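Local coordinates for protein ribose-phosphate pyrophosphokinase (Thermus thermophilus, PDB 7PN0) that catalyses the transfer of pyrophosphate from ATP to ribose 5-phosphate, giving PRPP, the phosphoribosyl donor for nucleotide synthesis, at residues A[81-86]-A[119-124]; A[106-111]-A[131-136]; A[114-119]-A[135-140]. One frame throughout, in Å; residues are numbered along the deposited sequence.

Interaction 1: A[81-86]-A[119-124]; sequences AARVTA and GADRVL
Ala86 locks two neighbouring strands of a parallel sheet together, its N-H bonding Arg122 O (2.9 Å) and its O receiving Leu124 N (3.0 Å). This straddling of one residue by two is the standard parallel ladder, here between the strands that flank helix 107-118 in a beta-alpha-beta unit. The short segments 83-86 and 122-124 run at 38° to each other. Nearer the helix exit the ladder is improvised. Asp121 N still bonds Val84 O, at 2.7 Å, but Val84 N is met by a side chain, Asp121 OD2 (2.8 Å), on the anti side of the carboxylate. Aspartate suits the place because, with CG beside its own backbone N (chi1 -63°), it supplies an acceptor where the chain arriving from Gly119 offers no carbonyl.

The tight part is made of direct contacts between side chains. Thr85 lies side by side with Arg122, OG1 3.3 Å from the Arg122 CD methylene, while Thr85 CG2 reaches Leu124 CB. Ala86 CB and Val123 CG2 meet on the other face; a beta-branched valine suits a strand.

The opposite character appears at the arginine tips, where a water accepts from both Arg83 NH2 and Arg122 NH2. A second water joins Ala82 O to Asp121 OD2. Arg83 also forms salt bridges with Asp51 and with Glu49 of the second subunit; Arg122 NH1 has a salt bridge to Asp142 of its own chain and a hydrogen bond to Ser80 of the second subunit. The two guanidiniums, 4.3 Å apart between Arg83 NH2 and Arg122 NH2, would repel each other, so these acids and the shared water probably make their closeness tolerable, just as Lys77 probably balances Asp121.

Interaction 2: A[106-111]-A[131-136]; sequences ITARLI and PQVHGF
Phe136 is the bump of this contact, pushing its ring against the first turn of helix 107-118. The hollow that receives it is built from Ile106, Ala108 and Arg109. Arg109 CB lies over one ring face, 4.2 Å from the ring centroid of Phe136, a CH-pi contact displaced toward the rim. The opposite face rests on Val133 CA of the ring's own 3-10 turn, so the phenyl is sandwiched between helix and turn. Ala108 CB meets the ring edge in its plane, 3.6 Å from Phe136 CD2; a methyl is short enough to let the edge come this close to the helix backbone. Farther out, Ile106 CG2 touches Phe136 CE2 and CZ at 4.1 Å, the two side chains crossing at about a right angle. Arg109 serves twice: its CB packs on the ring and its CD passes 3.5 Å from Phe136 O, while NE continues to Asp113 and NH2 to Gly135 O of the third subunit. The contact thus joins the start of helix 107-118, where the side chain of Ala108 is about 8 Å from a bound ADP, to the loop between strands 122-126 and 141-144, while Met71 of the fourth subunit packs on Thr107 and Leu110 of the same helix.

Interaction 3: A[114-119]-A[135-140]; sequences LLQTAG and GFFKIP
The carboxamide of Gln116 ends against two successive backbone nitrogens, its terminal atom modelled as NE2 lying 2.7 Å from Lys138 N and 3.3 Å from Ile139 N. The amide is probably turned over in the model; with the oxygen in that place, one acceptor could serve both N-H groups. The setting is the parallel sheet of a PRTase-like domain: the last turns of helix 107-118, which links strands 83-88 and 122-126, pack on the loop that leads into the edge strand 141-144. Glutamine suits the task because its chain is long enough to cross from the helix to the loop, extended beyond CG (chi2 165°), and still ends in a polar group.

Apolar contacts lie beside this polar end. The Gln116 and Ile139 side chains run antiparallel past one another, with Gln116 CG 3.9 Å from Ile139 CG1. The branched isoleucine thereby packs against the CG of the glutamine, and it also rests on Val123 of the sheet. An alanine at Gln116 would probably take away the polar group that Lys138 N and Ile139 N approach, and open a gap beside Ile139 CG1. Of the Lys138 side chain, CB is the part that meets Gln116; its amine extends to Thr117 O of the second subunit, as suits an exposed lysine at a subunit boundary.

The preceding residue, Leu115, points to the buried side, packing also on Leu69 and Leu70 of helix 62-78. The helix then ends in a Schellman motif at Gly119, whose positive phi (119°) would press a side chain against the preceding carbonyl. Leu115 and Phe137 cross obliquely, and the leucine approaches the ring near its plane, CD1 touching the edge at Phe137 CE2, 4.1 Å away.

From the N terminus, strand 83-88 is followed by helix 107-118, strand 122-126 and the loop 131-140. Interaction 1 closes the beta-alpha-beta unit, bringing the strand after the helix beside the strand before it. Interactions 2 and 3 both start on that helix, at its first and last turns, and both return from the loop beyond strand 122-126, so each crosses interaction 1; 3 starts and finishes further along the chain than 2, so the two overlap and neither encloses the other. Interactions 2 and 3 share Gly135 and Phe136, while 1 and 3 share Gly119 and meet again where Val123 N probably bonds Pro140 O. Together they fasten one helix to the sheet and to the lead-in of its edge strand.

Interaction 1: A[81-86]-A[119-124]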
ATOM      1  N   ALA A  81      18.349   7.926   5.882  1.00 13.74           N
ATOM      2  CA  ALA A  81      17.857   8.422   7.173  1.00 13.26           C
ATOM      3  C   ALA A  81      17.120   7.297   7.920  1.00 14.38           C
ATOM      4  O   ALA A  81      16.436   6.533   7.277  1.00 14.04           O
ATOM      5  CB  ALA A  81      16.960   9.593   6.960  1.00 14.48           C
ATOM      6  N   ALA A  82      17.216   7.246   9.246  1.00 14.35           N
ATOM      7  CA  ALA A  82      16.474   6.261  10.082  1.00 15.49           C
ATOM      8  C   ALA A  82      15.020   6.701  10.145  1.00 15.42           C
ATOM      9  O   ALA A  82      14.121   5.853  10.149  1.00 14.83           O
ATOM     10  CB  ALA A  82      17.047   6.169  11.466  1.00 17.13           C
ATOM     11  N   ARG A  83      14.810   8.004  10.302  1.00 14.26           N
ATOM     12  CA  ARG A  83      13.461   8.555  10.520  1.00 14.57           C
ATOM     13  C   ARG A  83      13.466   9.934   9.893  1.00 13.77           C
ATOM     14  O   ARG A  83      14.502  10.658  10.018  1.00 12.80           O
ATOM     15  CB  ARG A  83      13.050   8.618  11.985  1.00 15.51           C
ATOM     16  CG  ARG A  83      11.575   8.967  12.134  1.00 17.45           C
ATOM     17  CD  ARG A  83      11.075   8.732  13.540  1.00 18.17           C
ATOM     18  NE  ARG A  83      11.816   9.499  14.549  1.00 19.26           N
ATOM     19  CZ  ARG A  83      11.529   9.457  15.849  1.00 19.18           C
ATOM     20  NH1 ARG A  83      12.251  10.136  16.713  1.00 21.40           N
ATOM     21  NH2 ARG A  83      10.489   8.753  16.274  1.00 22.22           N
ATOM     22  N   VAL A  84      12.357  10.284   9.255  1.00 12.62           N
ATOM     23  CA  VAL A  84      12.175  11.634   8.656  1.00 12.64           C
ATOM     24  C   VAL A  84      10.886  12.277   9.181  1.00 13.56           C
ATOM     25  O   VAL A  84       9.812  11.706   9.009  1.00 11.75           O
ATOM     26  CB  VAL A  84      12.197  11.566   7.123  1.00 12.76           C
ATOM     27  CG1 VAL A  84      11.928  12.930   6.523  1.00 12.63           C
ATOM     28  CG2 VAL A  84      13.497  11.019   6.602  1.00 12.82           C
ATOM     29  N   THR A  85      11.026  13.438   9.827  1.00 13.00           N
ATOM     30  CA  THR A  85       9.886  14.248  10.291  1.00 12.81           C
ATOM     31  C   THR A  85       9.777  15.498   9.424  1.00 12.52           C
ATOM     32  O   THR A  85      10.805  16.260   9.317  1.00 13.09           O
ATOM     33  CB  THR A  85      10.056  14.618  11.764  1.00 13.25           C
ATOM     34  OG1 THR A  85      10.158  13.418  12.548  1.00 12.61           O
ATOM     35  CG2 THR A  85       8.945  15.534  12.234  1.00 12.95           C
ATOM     36  N   ALA A  86       8.582  15.757   8.903  1.00 12.26           N
ATOM     37  CA  ALA A  86       8.229  17.029   8.256  1.00 12.97           C
ATOM     38  C   ALA A  86       7.872  17.993   9.385  1.00 13.02           C
ATOM     39  O   ALA A  86       6.827  17.842   9.995  1.00 12.44           O
ATOM     40  CB  ALA A  86       7.099  16.912   7.276  1.00 14.45           C
ATOM     41  N   GLY A 119       7.820   9.943   1.775  1.00 12.58           N
ATOM     42  CA  GLY A 119       8.510   9.144   2.794  1.00 12.65           C
ATOM     43  C   GLY A 119       8.519   9.768   4.184  1.00 11.61           C
ATOM     44  O   GLY A 119       9.296   9.262   5.031  1.00 11.10           O
ATOM     45  N   ALA A 120       7.673  10.764   4.476  1.00 11.70           N
ATOM     46  CA  ALA A 120       7.583  11.353   5.830  1.00 12.27           C
ATOM     47  C   ALA A 120       7.131  10.280   6.813  1.00 13.27           C
ATOM     48  O   ALA A 120       6.149   9.610   6.574  1.00 12.78           O
ATOM     49  CB  ALA A 120       6.653  12.528   5.851  1.00 12.34           C
ATOM     50  N   ASP A 121       7.760  10.215   7.966  1.00 14.21           N
ATOM     51  CA  ASP A 121       7.370   9.245   9.018  1.00 13.66           C
ATOM     52  C   ASP A 121       6.462   9.925  10.030  1.00 13.63           C
ATOM     53  O   ASP A 121       5.770   9.220  10.766  1.00 12.81           O
ATOM     54  CB  ASP A 121       8.608   8.659   9.678  1.00 15.15           C
ATOM     55  CG  ASP A 121       9.461   7.870   8.721  1.00 16.27           C
ATOM     56  OD1 ASP A 121       8.870   6.945   8.052  1.00 14.61           O
ATOM     57  OD2 ASP A 121      10.715   8.061   8.759  1.00 14.62           O
ATOM     58  N   ARG A 122       6.495  11.248  10.083  1.00 13.81           N
ATOM     59  CA  ARG A 122       5.885  12.021  11.173  1.00 14.05           C
ATOM     60  C   ARG A 122       5.754  13.449  10.699  1.00 12.07           C
ATOM     61  O   ARG A 122       6.494  13.883   9.806  1.00 12.23           O
ATOM     62  CB  ARG A 122       6.707  12.155  12.476  1.00 15.41           C
ATOM     63  CG  ARG A 122       7.439  10.944  13.001  1.00 18.58           C
ATOM     64  CD  ARG A 122       8.202  11.320  14.260  1.00 18.61           C
ATOM     65  NE  ARG A 122       7.294  11.859  15.259  1.00 20.89           N
ATOM     66  CZ  ARG A 122       6.423  11.125  15.965  1.00 21.35           C
ATOM     67  NH1 ARG A 122       5.633  11.718  16.822  1.00 19.14           N
ATOM     68  NH2 ARG A 122       6.385   9.799  15.866  1.00 23.32           N
ATOM     69  N   VAL A 123       4.892  14.192  11.375  1.00 11.61           N
ATOM     70  CA  VAL A 123       4.726  15.643  11.130  1.00 12.06           C
ATOM     71  C   VAL A 123       4.776  16.303  12.505  1.00 11.06           C
ATOM     72  O   VAL A 123       4.269  15.718  13.460  1.00 12.86           O
ATOM     73  CB  VAL A 123       3.418  15.998  10.391  1.00 12.23           C
ATOM     74  CG1 VAL A 123       3.167  17.474  10.324  1.00 12.96           C
ATOM     75  CG2 VAL A 123       3.419  15.444   8.995  1.00 14.32           C
ATOM     76  N   LEU A 124       5.354  17.485  12.542  1.00 11.74           N
ATOM     77  CA  LEU A 124       5.364  18.414  13.703  1.00 12.66           C
ATOM     78  C   LEU A 124       4.842  19.746  13.189  1.00 12.30           C
ATOM     79  O   LEU A 124       5.446  20.250  12.242  1.00 12.91           O
ATOM     80  CB  LEU A 124       6.786  18.559  14.276  1.00 12.59           C
ATOM     81  CG  LEU A 124       6.936  19.587  15.405  1.00 12.13           C
ATOM     82  CD1 LEU A 124       6.003  19.250  16.548  1.00 12.08           C
ATOM     83  CD2 LEU A 124       8.402  19.699  15.844  1.00 12.04           C
TER
HETATM   84  O   HOH W   1      11.599   5.498   8.975  1.00 29.68           O
HETATM   85  O   HOH W   2       8.000   7.652  14.587  1.00 25.18           O

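Interaction 2: A[106-111]-A[131-136]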
ATOM      1  N   ILE A 106      -9.871  18.213  -1.652  1.00 12.76           N
ATOM      2  CA  ILE A 106      -9.675  18.454  -0.195  1.00 12.93           C
ATOM      3  C   ILE A 106      -8.162  18.479  -0.000  1.00 12.26           C
ATOM      4  O   ILE A 106      -7.550  17.406   0.264  1.00 10.73           O
ATOM      5  CB  ILE A 106     -10.391  17.402   0.654  1.00 14.11           C
ATOM      6  CG1 ILE A 106     -11.879  17.288   0.302  1.00 14.75           C
ATOM      7  CG2 ILE A 106     -10.169  17.709   2.122  1.00 14.98           C
ATOM      8  CD1 ILE A 106     -12.589  16.162   1.014  1.00 15.12           C
ATOM      9  N   THR A 107      -7.571  19.589  -0.410  1.00 11.18           N
ATOM     10  CA  THR A 107      -6.111  19.681  -0.635  1.00 11.77           C
ATOM     11  C   THR A 107      -5.293  19.363   0.627  1.00 10.23           C
ATOM     12  O   THR A 107      -4.198  18.831   0.446  1.00 10.93           O
ATOM     13  CB  THR A 107      -5.722  21.024  -1.234  1.00 11.44           C
ATOM     14  OG1 THR A 107      -6.796  21.405  -2.091  1.00 12.63           O
ATOM     15  CG2 THR A 107      -4.428  20.864  -1.980  1.00 12.06           C
ATOM     16  N   ALA A 108      -5.798  19.596   1.841  1.00  9.70           N
ATOM     17  CA  ALA A 108      -5.072  19.238   3.083  1.00 10.69           C
ATOM     18  C   ALA A 108      -4.865  17.720   3.129  1.00 11.35           C
ATOM     19  O   ALA A 108      -3.771  17.276   3.458  1.00 10.22           O
ATOM     20  CB  ALA A 108      -5.839  19.745   4.276  1.00 10.51           C
ATOM     21  N   ARG A 109      -5.860  16.947   2.675  1.00 10.47           N
ATOM     22  CA  ARG A 109      -5.729  15.473   2.691  1.00 11.40           C
ATOM     23  C   ARG A 109      -4.787  15.050   1.574  1.00 10.89           C
ATOM     24  O   ARG A 109      -3.933  14.177   1.774  1.00 10.79           O
ATOM     25  CB  ARG A 109      -7.117  14.825   2.593  1.00 11.17           C
ATOM     26  CG  ARG A 109      -7.070  13.339   2.248  1.00 11.56           C
ATOM     27  CD  ARG A 109      -6.412  12.531   3.337  1.00 11.87           C
ATOM     28  NE  ARG A 109      -6.170  11.179   2.922  1.00 12.89           N
ATOM     29  CZ  ARG A 109      -6.862  10.105   3.297  1.00 14.88           C
ATOM     30  NH1 ARG A 109      -6.507   8.896   2.875  1.00 14.76           N
ATOM     31  NH2 ARG A 109      -7.893  10.239   4.111  1.00 14.14           N
ATOM     32  N   LEU A 110      -4.931  15.645   0.399  1.00 10.78           N
ATOM     33  CA  LEU A 110      -4.051  15.277  -0.725  1.00 10.95           C
ATOM     34  C   LEU A 110      -2.609  15.501  -0.287  1.00 11.36           C
ATOM     35  O   LEU A 110      -1.740  14.620  -0.539  1.00 11.94           O
ATOM     36  CB  LEU A 110      -4.363  16.138  -1.953  1.00 11.33           C
ATOM     37  CG  LEU A 110      -3.337  16.023  -3.055  1.00 11.81           C
ATOM     38  CD1 LEU A 110      -3.316  14.636  -3.630  1.00 12.52           C
ATOM     39  CD2 LEU A 110      -3.606  17.073  -4.137  1.00 12.71           C
ATOM     40  N   ILE A 111      -2.328  16.633   0.338  1.00 11.73           N
ATOM     41  CA  ILE A 111      -0.921  16.940   0.710  1.00 11.43           C
ATOM     42  C   ILE A 111      -0.458  15.942   1.790  1.00 11.18           C
ATOM     43  O   ILE A 111       0.711  15.536   1.782  1.00 11.00           O
ATOM     44  CB  ILE A 111      -0.756  18.419   1.098  1.00 12.27           C
ATOM     45  CG1 ILE A 111      -0.890  19.332  -0.127  1.00 12.46           C
ATOM     46  CG2 ILE A 111       0.573  18.594   1.745  1.00 12.58           C
ATOM     47  CD1 ILE A 111      -1.043  20.785   0.228  1.00 13.23           C
ATOM     48  N   PRO A 131      -8.912  21.349  13.694  1.00 16.35           N
ATOM     49  CA  PRO A 131      -8.322  20.189  14.357  1.00 17.30           C
ATOM     50  C   PRO A 131      -8.592  18.862  13.634  1.00 14.79           C
ATOM     51  O   PRO A 131      -7.799  17.938  13.793  1.00 15.06           O
ATOM     52  CB  PRO A 131      -8.988  20.256  15.727  1.00 17.93           C
ATOM     53  CG  PRO A 131     -10.366  20.811  15.417  1.00 18.81           C
ATOM     54  CD  PRO A 131     -10.062  21.919  14.436  1.00 18.69           C
ATOM     55  N   GLN A 132      -9.623  18.799  12.794  1.00 15.48           N
ATOM     56  CA  GLN A 132      -9.925  17.570  12.006  1.00 14.45           C
ATOM     57  C   GLN A 132      -8.792  17.276  11.025  1.00 13.97           C
ATOM     58  O   GLN A 132      -8.635  16.112  10.634  1.00 13.53           O
ATOM     59  CB  GLN A 132     -11.241  17.701  11.247  1.00 16.36           C
ATOM     60  CG  GLN A 132     -12.449  17.689  12.144  1.00 17.07           C
ATOM     61  CD  GLN A 132     -12.776  19.029  12.757  1.00 18.06           C
ATOM     62  OE1 GLN A 132     -12.174  20.070  12.476  1.00 15.83           O
ATOM     63  NE2 GLN A 132     -13.788  18.995  13.584  1.00 17.38           N
ATOM     64  N   VAL A 133      -7.965  18.277  10.684  1.00 13.18           N
ATOM     65  CA  VAL A 133      -6.851  18.046   9.711  1.00 13.35           C
ATOM     66  C   VAL A 133      -5.861  17.001  10.278  1.00 12.27           C
ATOM     67  O   VAL A 133      -5.178  16.320   9.486  1.00 12.69           O
ATOM     68  CB  VAL A 133      -6.133  19.357   9.340  1.00 14.37           C
ATOM     69  CG1 VAL A 133      -4.830  19.116   8.599  1.00 12.87           C
ATOM     70  CG2 VAL A 133      -7.046  20.265   8.547  1.00 15.88           C
ATOM     71  N   HIS A 134      -5.739  16.867  11.585  1.00 12.14           N
ATOM     72  CA  HIS A 134      -4.925  15.814  12.214  1.00 12.79           C
ATOM     73  C   HIS A 134      -5.283  14.434  11.635  1.00 11.99           C
ATOM     74  O   HIS A 134      -4.374  13.626  11.343  1.00 11.75           O
ATOM     75  CB  HIS A 134      -5.105  15.857  13.725  1.00 12.63           C
ATOM     76  CG  HIS A 134      -4.000  15.245  14.526  1.00 13.64           C
ATOM     77  ND1 HIS A 134      -3.493  13.966  14.318  1.00 14.99           N
ATOM     78  CD2 HIS A 134      -3.386  15.715  15.644  1.00 13.43           C
ATOM     79  CE1 HIS A 134      -2.621  13.677  15.286  1.00 13.86           C
ATOM     80  NE2 HIS A 134      -2.519  14.763  16.092  1.00 16.11           N
ATOM     81  N   GLY A 135      -6.568  14.194  11.418  1.00 11.99           N
ATOM     82  CA  GLY A 135      -7.091  12.901  10.928  1.00 11.60           C
ATOM     83  C   GLY A 135      -6.924  12.701   9.434  1.00 11.56           C
ATOM     84  O   GLY A 135      -7.219  11.622   8.984  1.00 11.56           O
ATOM     85  N   PHE A 136      -6.350  13.668   8.730  1.00 11.47           N
ATOM     86  CA  PHE A 136      -5.999  13.521   7.300  1.00 11.19           C
ATOM     87  C   PHE A 136      -4.651  12.787   7.186  1.00 10.84           C
ATOM     88  O   PHE A 136      -4.336  12.310   6.099  1.00 13.32           O
ATOM     89  CB  PHE A 136      -5.911  14.875   6.605  1.00 11.65           C
ATOM     90  CG  PHE A 136      -7.212  15.641   6.484  1.00 11.43           C
ATOM     91  CD1 PHE A 136      -8.440  15.084   6.797  1.00 12.94           C
ATOM     92  CD2 PHE A 136      -7.215  16.906   5.941  1.00 12.33           C
ATOM     93  CE1 PHE A 136      -9.610  15.813   6.642  1.00 13.60           C
ATOM     94  CE2 PHE A 136      -8.388  17.626   5.776  1.00 13.40           C
ATOM     95  CZ  PHE A 136      -9.581  17.086   6.145  1.00 13.63           C
TER

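Interaction 3: A[114-119]-A[135-140]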
ATOM      1  N   LEU A 114       0.572  13.001  -0.150  1.00 12.53           N
ATOM      2  CA  LEU A 114       1.825  13.253  -0.894  1.00 11.23           C
ATOM      3  C   LEU A 114       3.022  13.196   0.083  1.00 11.13           C
ATOM      4  O   LEU A 114       4.041  12.667  -0.305  1.00 10.18           O
ATOM      5  CB  LEU A 114       1.761  14.620  -1.563  1.00 11.03           C
ATOM      6  CG  LEU A 114       0.654  14.832  -2.605  1.00 11.24           C
ATOM      7  CD1 LEU A 114       0.742  16.187  -3.223  1.00 11.91           C
ATOM      8  CD2 LEU A 114       0.693  13.775  -3.671  1.00 11.43           C
ATOM      9  N   LEU A 115       2.917  13.804   1.264  1.00 10.89           N
ATOM     10  CA  LEU A 115       4.034  13.781   2.262  1.00 12.38           C
ATOM     11  C   LEU A 115       4.315  12.325   2.633  1.00 11.28           C
ATOM     12  O   LEU A 115       5.482  11.932   2.682  1.00 11.24           O
ATOM     13  CB  LEU A 115       3.658  14.600   3.492  1.00 12.41           C
ATOM     14  CG  LEU A 115       3.746  16.104   3.294  1.00 13.86           C
ATOM     15  CD1 LEU A 115       2.950  16.841   4.335  1.00 13.81           C
ATOM     16  CD2 LEU A 115       5.228  16.532   3.282  1.00 16.29           C
ATOM     17  N   GLN A 116       3.275  11.513   2.813  1.00 10.46           N
ATOM     18  CA  GLN A 116       3.472  10.098   3.193  1.00 10.97           C
ATOM     19  C   GLN A 116       4.151   9.367   2.037  1.00 10.87           C
ATOM     20  O   GLN A 116       5.088   8.603   2.276  1.00 10.38           O
ATOM     21  CB  GLN A 116       2.138   9.482   3.609  1.00 11.33           C
ATOM     22  CG  GLN A 116       1.679  10.057   4.908  1.00 11.15           C
ATOM     23  CD  GLN A 116       0.214   9.781   5.207  1.00 13.03           C
ATOM     24  OE1 GLN A 116      -0.528   9.117   4.471  1.00 13.81           O
ATOM     25  NE2 GLN A 116      -0.170  10.199   6.378  1.00 10.61           N
ATOM     26  N   THR A 117       3.725   9.627   0.801  1.00 10.96           N
ATOM     27  CA  THR A 117       4.326   8.979  -0.380  1.00 11.02           C
ATOM     28  C   THR A 117       5.796   9.360  -0.500  1.00 10.85           C
ATOM     29  O   THR A 117       6.616   8.474  -0.861  1.00 11.02           O
ATOM     30  CB  THR A 117       3.513   9.298  -1.639  1.00 10.78           C
ATOM     31  OG1 THR A 117       2.274   8.602  -1.504  1.00 12.79           O
ATOM     32  CG2 THR A 117       4.229   8.862  -2.876  1.00 11.25           C
ATOM     33  N   ALA A 118       6.116  10.615  -0.263  1.00 10.73           N
ATOM     34  CA  ALA A 118       7.511  11.130  -0.352  1.00 11.42           C
ATOM     35  C   ALA A 118       8.407  10.433   0.685  1.00 12.46           C
ATOM     36  O   ALA A 118       9.623  10.380   0.462  1.00 12.98           O
ATOM     37  CB  ALA A 118       7.499  12.608  -0.213  1.00 11.56           C
ATOM     38  N   GLY A 119       7.820   9.943   1.775  1.00 12.58           N
ATOM     39  CA  GLY A 119       8.510   9.144   2.794  1.00 12.65           C
ATOM     40  C   GLY A 119       8.519   9.768   4.184  1.00 11.61           C
ATOM     41  O   GLY A 119       9.296   9.262   5.031  1.00 11.10           O
ATOM     42  N   GLY A 135      -6.568  14.194  11.418  1.00 11.99           N
ATOM     43  CA  GLY A 135      -7.091  12.901  10.928  1.00 11.60           C
ATOM     44  C   GLY A 135      -6.924  12.701   9.434  1.00 11.56           C
ATOM     45  O   GLY A 135      -7.219  11.622   8.984  1.00 11.56           O
ATOM     46  N   PHE A 136      -6.350  13.668   8.730  1.00 11.47           N
ATOM     47  CA  PHE A 136      -5.999  13.521   7.300  1.00 11.19           C
ATOM     48  C   PHE A 136      -4.651  12.787   7.186  1.00 10.84           C
ATOM     49  O   PHE A 136      -4.336  12.310   6.099  1.00 13.32           O
ATOM     50  CB  PHE A 136      -5.911  14.875   6.605  1.00 11.65           C
ATOM     51  CG  PHE A 136      -7.212  15.641   6.484  1.00 11.43           C
ATOM     52  CD1 PHE A 136      -8.440  15.084   6.797  1.00 12.94           C
ATOM     53  CD2 PHE A 136      -7.215  16.906   5.941  1.00 12.33           C
ATOM     54  CE1 PHE A 136      -9.610  15.813   6.642  1.00 13.60           C
ATOM     55  CE2 PHE A 136      -8.388  17.626   5.776  1.00 13.40           C
ATOM     56  CZ  PHE A 136      -9.581  17.086   6.145  1.00 13.63           C
ATOM     57  N   PHE A 137      -3.886  12.682   8.269  1.00 11.85           N
ATOM     58  CA  PHE A 137      -2.575  11.999   8.308  1.00 11.71           C
ATOM     59  C   PHE A 137      -2.745  10.596   8.867  1.00 13.68           C
ATOM     60  O   PHE A 137      -3.436  10.395   9.854  1.00 12.48           O
ATOM     61  CB  PHE A 137      -1.536  12.786   9.111  1.00 12.44           C
ATOM     62  CG  PHE A 137      -1.129  14.082   8.481  1.00 12.55           C
ATOM     63  CD1 PHE A 137      -1.835  15.241   8.738  1.00 13.84           C
ATOM     64  CD2 PHE A 137      -0.064  14.136   7.602  1.00 13.26           C
ATOM     65  CE1 PHE A 137      -1.488  16.434   8.124  1.00 14.06           C
ATOM     66  CE2 PHE A 137       0.276  15.330   6.991  1.00 13.52           C
ATOM     67  CZ  PHE A 137      -0.433  16.471   7.249  1.00 13.77           C
ATOM     68  N   LYS A 138      -2.094   9.624   8.233  1.00 12.58           N
ATOM     69  CA  LYS A 138      -1.965   8.270   8.780  1.00 14.31           C
ATOM     70  C   LYS A 138      -0.742   8.229   9.697  1.00 14.03           C
ATOM     71  O   LYS A 138      -0.774   7.541  10.715  1.00 12.87           O
ATOM     72  CB  LYS A 138      -1.887   7.231   7.660  1.00 16.98           C
ATOM     73  CG  LYS A 138      -1.789   5.803   8.204  1.00 21.65           C
ATOM     74  CD  LYS A 138      -3.001   5.337   9.013  1.00 28.00           C
ATOM     75  CE  LYS A 138      -3.108   3.819   9.146  1.00 32.11           C
ATOM     76  NZ  LYS A 138      -4.078   3.417  10.198  1.00 37.85           N
ATOM     77  N   ILE A 139       0.317   8.931   9.332  1.00 13.14           N
ATOM     78  CA  ILE A 139       1.559   9.044  10.135  1.00 12.96           C
ATOM     79  C   ILE A 139       1.278   9.900  11.358  1.00 13.17           C
ATOM     80  O   ILE A 139       0.389  10.739  11.319  1.00 13.38           O
ATOM     81  CB  ILE A 139       2.699   9.648   9.316  1.00 11.70           C
ATOM     82  CG1 ILE A 139       2.312  10.994   8.666  1.00 12.21           C
ATOM     83  CG2 ILE A 139       3.191   8.630   8.308  1.00 12.02           C
ATOM     84  CD1 ILE A 139       3.518  11.737   8.053  1.00 12.54           C
ATOM     85  N   PRO A 140       2.005   9.667  12.469  1.00 13.10           N
ATOM     86  CA  PRO A 140       1.826  10.471  13.673  1.00 13.85           C
ATOM     87  C   PRO A 140       2.019  11.958  13.385  1.00 13.66           C
ATOM     88  O   PRO A 140       2.943  12.349  12.607  1.00 12.55           O
ATOM     89  CB  PRO A 140       2.868   9.954  14.655  1.00 14.51           C
ATOM     90  CG  PRO A 140       3.308   8.619  14.124  1.00 16.15           C
ATOM     91  CD  PRO A 140       2.979   8.601  12.653  1.00 14.17           C
TER